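Local structure of uncharacterized protein (Paraburkholderia phytofirmans, 5T11) at residues A35-S38 against A39-I42. The protein is a periplasmic lipoprotein, PelC, that assembles into a dodecamer and probably guides Pel polysaccharide export across the outer membrane. The protein carries 1 engineered substitution. Residues are numbered along the deposited sequence; the frame is centred on the assembly and turned at random.
Sequences AGHS and AESI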
ATOM      1  N   ALA B  35      20.705  13.549  15.932  1.00 33.78           N
ATOM      2  CA  ALA B  35      21.990  13.782  15.274  1.00 33.09           C
ATOM      3  C   ALA B  35      22.786  14.889  15.962  1.00 32.63           C
ATOM      4  O   ALA B  35      24.026  14.836  15.994  1.00 35.71           O
ATOM      5  CB  ALA B  35      21.794  14.109  13.782  1.00 33.32           C
ATOM      6  N   GLY B  36      22.114  15.899  16.515  1.00 32.98           N
ATOM      7  CA  GLY B  36      22.854  16.920  17.246  1.00 33.04           C
ATOM      8  C   GLY B  36      23.482  16.364  18.516  1.00 37.78           C
ATOM      9  O   GLY B  36      24.593  16.750  18.898  1.00 36.57           O
ATOM     10  N   HIS B  37      22.783  15.451  19.188  1.00 34.18           N
ATOM     11  CA  HIS B  37      23.343  14.850  20.402  1.00 42.54           C
ATOM     12  C   HIS B  37      24.516  13.935  20.071  1.00 39.01           C
ATOM     13  O   HIS B  37      25.502  13.883  20.820  1.00 40.37           O
ATOM     14  CB  HIS B  37      22.253  14.094  21.167  1.00 40.62           C
ATOM     15  CG  HIS B  37      21.182  14.989  21.714  1.00 47.38           C
ATOM     16  ND1 HIS B  37      19.836  14.713  21.587  1.00 48.28           N
ATOM     17  CD2 HIS B  37      21.263  16.166  22.381  1.00 45.08           C
ATOM     18  CE1 HIS B  37      19.135  15.681  22.152  1.00 51.96           C
ATOM     19  NE2 HIS B  37      19.977  16.575  22.640  1.00 53.52           N
ATOM     20  N   SER B  38      24.425  13.214  18.948  1.00 33.99           N
ATOM     21  CA  SER B  38      25.557  12.419  18.490  1.00 40.43           C
ATOM     22  C   SER B  38      26.749  13.303  18.196  1.00 33.48           C
ATOM     23  O   SER B  38      27.882  12.956  18.545  1.00 42.96           O
ATOM     24  CB  SER B  38      25.189  11.608  17.238  1.00 33.96           C
ATOM     25  OG  SER B  38      24.240  10.615  17.588  1.00 34.84           O
ATOM     26  N   ALA B  39      26.519  14.447  17.536  1.00 37.00           N
ATOM     27  CA  ALA B  39      27.634  15.351  17.245  1.00 38.16           C
ATOM     28  C   ALA B  39      28.233  15.911  18.531  1.00 38.33           C
ATOM     29  O   ALA B  39      29.450  16.119  18.609  1.00 37.40           O
ATOM     30  CB  ALA B  39      27.195  16.486  16.326  1.00 32.02           C
ATOM     31  N   GLU B  40      27.396  16.164  19.547  1.00 37.58           N
ATOM     32  CA  GLU B  40      27.912  16.663  20.822  1.00 41.13           C
ATOM     33  C   GLU B  40      28.853  15.648  21.462  1.00 45.96           C
ATOM     34  O   GLU B  40      29.939  16.005  21.934  1.00 45.92           O
ATOM     35  CB  GLU B  40      26.764  16.977  21.782  1.00 39.74           C
ATOM     36  CG  GLU B  40      25.962  18.213  21.471  1.00 44.74           C
ATOM     37  CD  GLU B  40      24.611  18.205  22.179  1.00 61.38           C
ATOM     38  OE1 GLU B  40      24.338  17.224  22.904  1.00 64.76           O
ATOM     39  OE2 GLU B  40      23.827  19.169  22.006  1.00 62.62           O
ATOM     40  N   SER B  41      28.438  14.375  21.496  1.00 36.13           N
ATOM     41  CA  SER B  41      29.252  13.323  22.101  1.00 42.26           C
ATOM     42  C   SER B  41      30.552  13.123  21.339  1.00 37.38           C
ATOM     43  O   SER B  41      31.630  13.029  21.939  1.00 38.76           O
ATOM     44  CB  SER B  41      28.471  12.006  22.154  1.00 44.42           C
ATOM     45  OG  SER B  41      27.368  12.130  23.024  1.00 53.68           O
ATOM     46  N   ILE B  42      30.466  13.018  20.012  1.00 36.13           N
ATOM     47  CA  ILE B  42      31.682  12.870  19.219  1.00 36.44           C
ATOM     48  C   ILE B  42      32.577  14.086  19.415  1.00 36.39           C
ATOM     49  O   ILE B  42      33.794  13.955  19.602  1.00 40.30           O
ATOM     50  CB  ILE B  42      31.340  12.641  17.731  1.00 35.70           C
ATOM     51  CG1 ILE B  42      30.630  11.306  17.543  1.00 36.34           C
ATOM     52  CG2 ILE B  42      32.625  12.669  16.875  1.00 36.55           C
ATOM     53  CD1 ILE B  42      29.831  11.201  16.200  1.00 35.96           C
TER
HETATM   54  O   HOH W   1      25.654  13.722  23.948  1.00 45.99           O
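Ala35, Gly36, His37 and Ser38 accept, through their carbonyl oxygens, the backbone N-H groups of Ala39, Glu40, Ser41 and Ile42, four consecutive i to i+4 bonds that make this the first turns of the alpha-helix 35-49, with Glu40 N 2.9 Å from Gly36 O. This helix crosses over between strands 21-28 and 55-57 in a beta-alpha-beta unit. The side-chain contact joins His37 and Glu40, which run side by side: OE1 of Glu40 comes to the ring edge in its plane, 3.3 Å from CD2 of His37. The carboxylate is turned 63° from the ring, and OE1 stays 4.4 Å from NE2 of His37. ND1 of His37 is hydrogen-bonded to OD1 of Asp34, just before the helix. With CG anti to its own carbonyl carbon (chi1 -73°), Glu40 folds back toward the helix start, CG lying 3.3 Å from the carbonyl O of Gly36, which adds no side chain there; OE2 accepts the N-H of Ile26 on strand 21-28. Short Ala35 and Ala39 suit close packing on Trp99 of strand 90-99, small Ser38 and Ser41 meet Tyr29 of a neighbouring subunit, and branched, apolar Ile42 packs on Ile149 of helix 141-152. A water donates to His37 O (3.1 Å) and also bonds to Ser41 OG. Glu40 is thus a buried carboxylate tying helix to sheet, its negative charge probably stabilised by the Ile26 amide.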